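Local coordinates for nourseothricin acetyltransferase (Streptomyces noursei, PDB 5C82), which acetylates the streptothricin-type antibiotic nourseothricin, probably with acetyl-coenzyme A as donor, and so confers resistance to it, at the interface of chains A and B. Numbering follows the deposited sequence. Chains: chain A/B, Nourseothricin acetyltransferase.

Contact 1: the interface of chains A and B. Residues chain A 105, 141, 165, 186; chain B 168-171.
This is a two-fold symmetric homodimer interface between two GNAT-fold acetyltransferase chains, and it joins the two copies of the deposited assembly through a salt bridge and two bonds from one threonine to a backbone carbonyl; the dimer may not be the biological one. A:Arg105 and B:Asp168 approach head-on. The arginine meets the carboxylate end-on, and both terminal nitrogens go to one oxygen. NH2 of A:Arg105 forms a salt bridge to OD2 of B:Asp168 at 2.8 Å, on the syn side but tilted from the carboxylate plane. NH1 of A:Arg105 reaches the same OD2 of B:Asp168 at 3.0 Å, nearly along its C-O axis. The guanidinium and carboxylate planes lie 25° apart. The arginine chain is extended at first and then bends at chi3 (-75°), which turns its flat end toward the aspartate. NE of A:Arg105 donates to ring atom NE2 of A:His141 at 2.9 Å. This second-shell bond, together with the aspartate, fixes the rotation of the guanidinium. The methyl CD1 of B:Leu171 lies 3.9 Å from CZ of A:Arg105, its side chain running across the arginine. The B:Ala170 peptide lies against the arginine and the histidine ring, with its C 3.3 Å from NH2 of A:Arg105. The backbone N of B:Ala170 donates to OD1 of B:Asp168 from above the carboxylate plane and steadies it. The amide N of B:Thr169 donates to O of A:Cys165 at 2.8 Å. Hydroxyl OG1 of B:Thr169, set between its backbone N and carbonyl carbon (chi1 63°), donates more obliquely to O of A:Cys165 at 2.7 Å. CB of B:Ala170 packs 4.1 Å from SG of A:Cys165.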
# COMPACT_ATOMS: atom_id res chain seq x y z
N ARG A 105 12.40 -2.19 -2.83
CA ARG A 105 11.74 -2.54 -1.59
C ARG A 105 11.59 -4.04 -1.48
O ARG A 105 11.05 -4.68 -2.36
CB ARG A 105 10.35 -1.84 -1.52
CG ARG A 105 9.42 -2.38 -0.42
CD ARG A 105 8.06 -1.72 -0.46
NE ARG A 105 8.11 -0.36 0.09
CZ ARG A 105 7.04 0.39 0.35
NH1 ARG A 105 5.82 -0.09 0.13
NH2 ARG A 105 7.18 1.59 0.88
N HIS A 141 15.43 -0.72 1.35
CA HIS A 141 14.66 -0.88 2.59
C HIS A 141 13.79 -2.16 2.63
O HIS A 141 13.50 -2.79 1.61
CB HIS A 141 13.80 0.39 2.90
CG HIS A 141 12.60 0.57 2.02
ND1 HIS A 141 12.70 1.17 0.77
CD2 HIS A 141 11.30 0.25 2.25
CE1 HIS A 141 11.46 1.20 0.29
NE2 HIS A 141 10.59 0.65 1.14
N CYS A 165 5.96 3.88 8.96
CA CYS A 165 6.23 4.66 7.76
C CYS A 165 4.94 5.05 7.03
O CYS A 165 4.97 5.74 6.02
CB CYS A 165 7.21 3.94 6.84
SG CYS A 165 6.52 2.50 6.01
N SER A 186 8.81 0.33 8.13
CA SER A 186 9.96 0.12 7.27
C SER A 186 11.26 0.20 8.04
O SER A 186 11.32 0.78 9.13
CB SER A 186 9.97 1.09 6.10
OG SER A 186 10.14 2.42 6.56
N ASP B 168 2.07 6.32 2.66
CA ASP B 168 3.31 5.54 2.77
C ASP B 168 4.47 6.48 2.46
O ASP B 168 4.74 6.79 1.30
CB ASP B 168 3.33 4.28 1.88
CG ASP B 168 4.54 3.35 2.14
OD1 ASP B 168 5.50 3.77 2.84
OD2 ASP B 168 4.54 2.23 1.63
N THR B 169 5.20 6.89 3.51
CA THR B 169 6.33 7.81 3.41
C THR B 169 7.56 7.19 2.78
O THR B 169 8.52 7.90 2.46
CB THR B 169 6.67 8.41 4.81
OG1 THR B 169 7.08 7.35 5.67
CG2 THR B 169 5.52 9.20 5.42
N ALA B 170 7.57 5.86 2.67
CA ALA B 170 8.72 5.11 2.18
C ALA B 170 8.56 4.61 0.75
O ALA B 170 9.54 4.13 0.18
CB ALA B 170 8.98 3.94 3.13
N LEU B 171 7.34 4.73 0.14
CA LEU B 171 7.03 4.27 -1.22
C LEU B 171 8.01 4.73 -2.28
O LEU B 171 8.34 3.93 -3.17
CB LEU B 171 5.58 4.58 -1.68
CG LEU B 171 5.11 3.67 -2.89
CD1 LEU B 171 4.96 2.15 -2.48
CD2 LEU B 171 3.83 4.18 -3.56

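Contact 2: the interface of chains A and B. Residues chain A 103, 105, 140-141; chain B 170, 173.
The loop of chain B that follows strand 163-168 meets two places in chain A: the loop at A:Asn103 just before strand 105-113, and the start of strand 141-147 with A:Gly140 before it. B:Asp173 faces A:Asn103 and A:His141 across the boundary, and a water molecule bridges them. Water 1 lies 2.7 Å from the carboxylate oxygen OD1 of B:Asp173. It also lies 3.0 Å from the backbone O of B:Asp173. On the chain A side, water 1 is 2.7 Å from the backbone O of A:Asn103. Three oxygens thus approach the water, more than its two hydrogens can serve fully at once, so they probably share them. Ring atom ND1 of A:His141 is 2.9 Å from water 1, which sits at the edge of the imidazole and in its plane. As NE2 accepts from the arginine, ND1 probably donates here. The histidine and aspartate side chains run antiparallel, side by side. Their ring and carboxylate planes are nearly perpendicular, 89° apart. OD1 of B:Asp173 is 3.7 Å from ND1 of A:His141, and the water links the two. The aspartate CG stands opposite its backbone N (chi1 178°), an extended form that carries OD1 to the water. The backbone O atoms of A:Asn103 and B:Asp173 approach to 3.0 Å. Both can only accept, so this is a clash and doubtful in detail. On the arginine side of the histidine, ND2 of A:Asn103 sits 3.6 Å above one face of the A:Arg105 guanidinium, toward its rim. The site ties the far edge of A:His141 to the partner chain through water, and it probably holds the chain B loop in place at the dimer boundary.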
# COMPACT_ATOMS: atom_id res chain seq x y z
N ASN A 103 11.33 0.58 -6.49
CA ASN A 103 11.63 1.35 -5.28
C ASN A 103 12.58 0.59 -4.37
O ASN A 103 12.77 1.00 -3.22
CB ASN A 103 10.36 1.80 -4.56
CG ASN A 103 9.48 0.69 -4.07
OD1 ASN A 103 9.64 -0.48 -4.45
ND2 ASN A 103 8.48 1.04 -3.27
N ARG A 105 12.40 -2.19 -2.83
CA ARG A 105 11.74 -2.54 -1.59
C ARG A 105 11.59 -4.04 -1.48
O ARG A 105 11.05 -4.68 -2.36
CB ARG A 105 10.35 -1.84 -1.52
CG ARG A 105 9.42 -2.38 -0.42
CD ARG A 105 8.06 -1.72 -0.46
NE ARG A 105 8.11 -0.36 0.09
CZ ARG A 105 7.04 0.39 0.35
NH1 ARG A 105 5.82 -0.09 0.13
NH2 ARG A 105 7.18 1.59 0.88
N GLY A 140 16.95 -1.06 -0.84
CA GLY A 140 17.26 0.13 -0.07
C GLY A 140 16.54 0.07 1.28
O GLY A 140 16.97 0.72 2.25
N HIS A 141 15.43 -0.72 1.35
CA HIS A 141 14.66 -0.88 2.59
C HIS A 141 13.79 -2.16 2.63
O HIS A 141 13.50 -2.79 1.61
CB HIS A 141 13.80 0.39 2.90
CG HIS A 141 12.60 0.57 2.02
ND1 HIS A 141 12.70 1.17 0.77
CD2 HIS A 141 11.30 0.25 2.25
CE1 HIS A 141 11.46 1.20 0.29
NE2 HIS A 141 10.59 0.65 1.14
N ALA B 170 7.57 5.86 2.67
CA ALA B 170 8.72 5.11 2.18
C ALA B 170 8.56 4.61 0.75
O ALA B 170 9.54 4.13 0.18
CB ALA B 170 8.98 3.94 3.13
N ASP B 173 11.26 5.90 -1.75
CA ASP B 173 12.67 5.84 -1.35
C ASP B 173 13.48 5.08 -2.43
O ASP B 173 13.07 4.01 -2.88
CB ASP B 173 12.83 5.21 0.04
CG ASP B 173 14.28 5.09 0.51
OD1 ASP B 173 14.93 4.06 0.18
OD2 ASP B 173 14.76 6.02 1.19
O HOH W 1 14.58 1.84 -1.35

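Contact 1 and contact 2 are neighbouring parts of one two-fold interface, with the centres of their C-alpha atoms about 6 Å apart. They share A:Arg105, A:His141 and B:Ala170. A:His141 connects them: one ring nitrogen serves the arginine of contact 1, and the other serves the water of contact 2. In chain A, strands 105-113 and 141-147 contribute to both. In chain B, both use the stretch leading out of strand 163-168. Direct charged and backbone bonds therefore run on into a water-mediated patch. Symmetry repeats the whole arrangement with the chains exchanged.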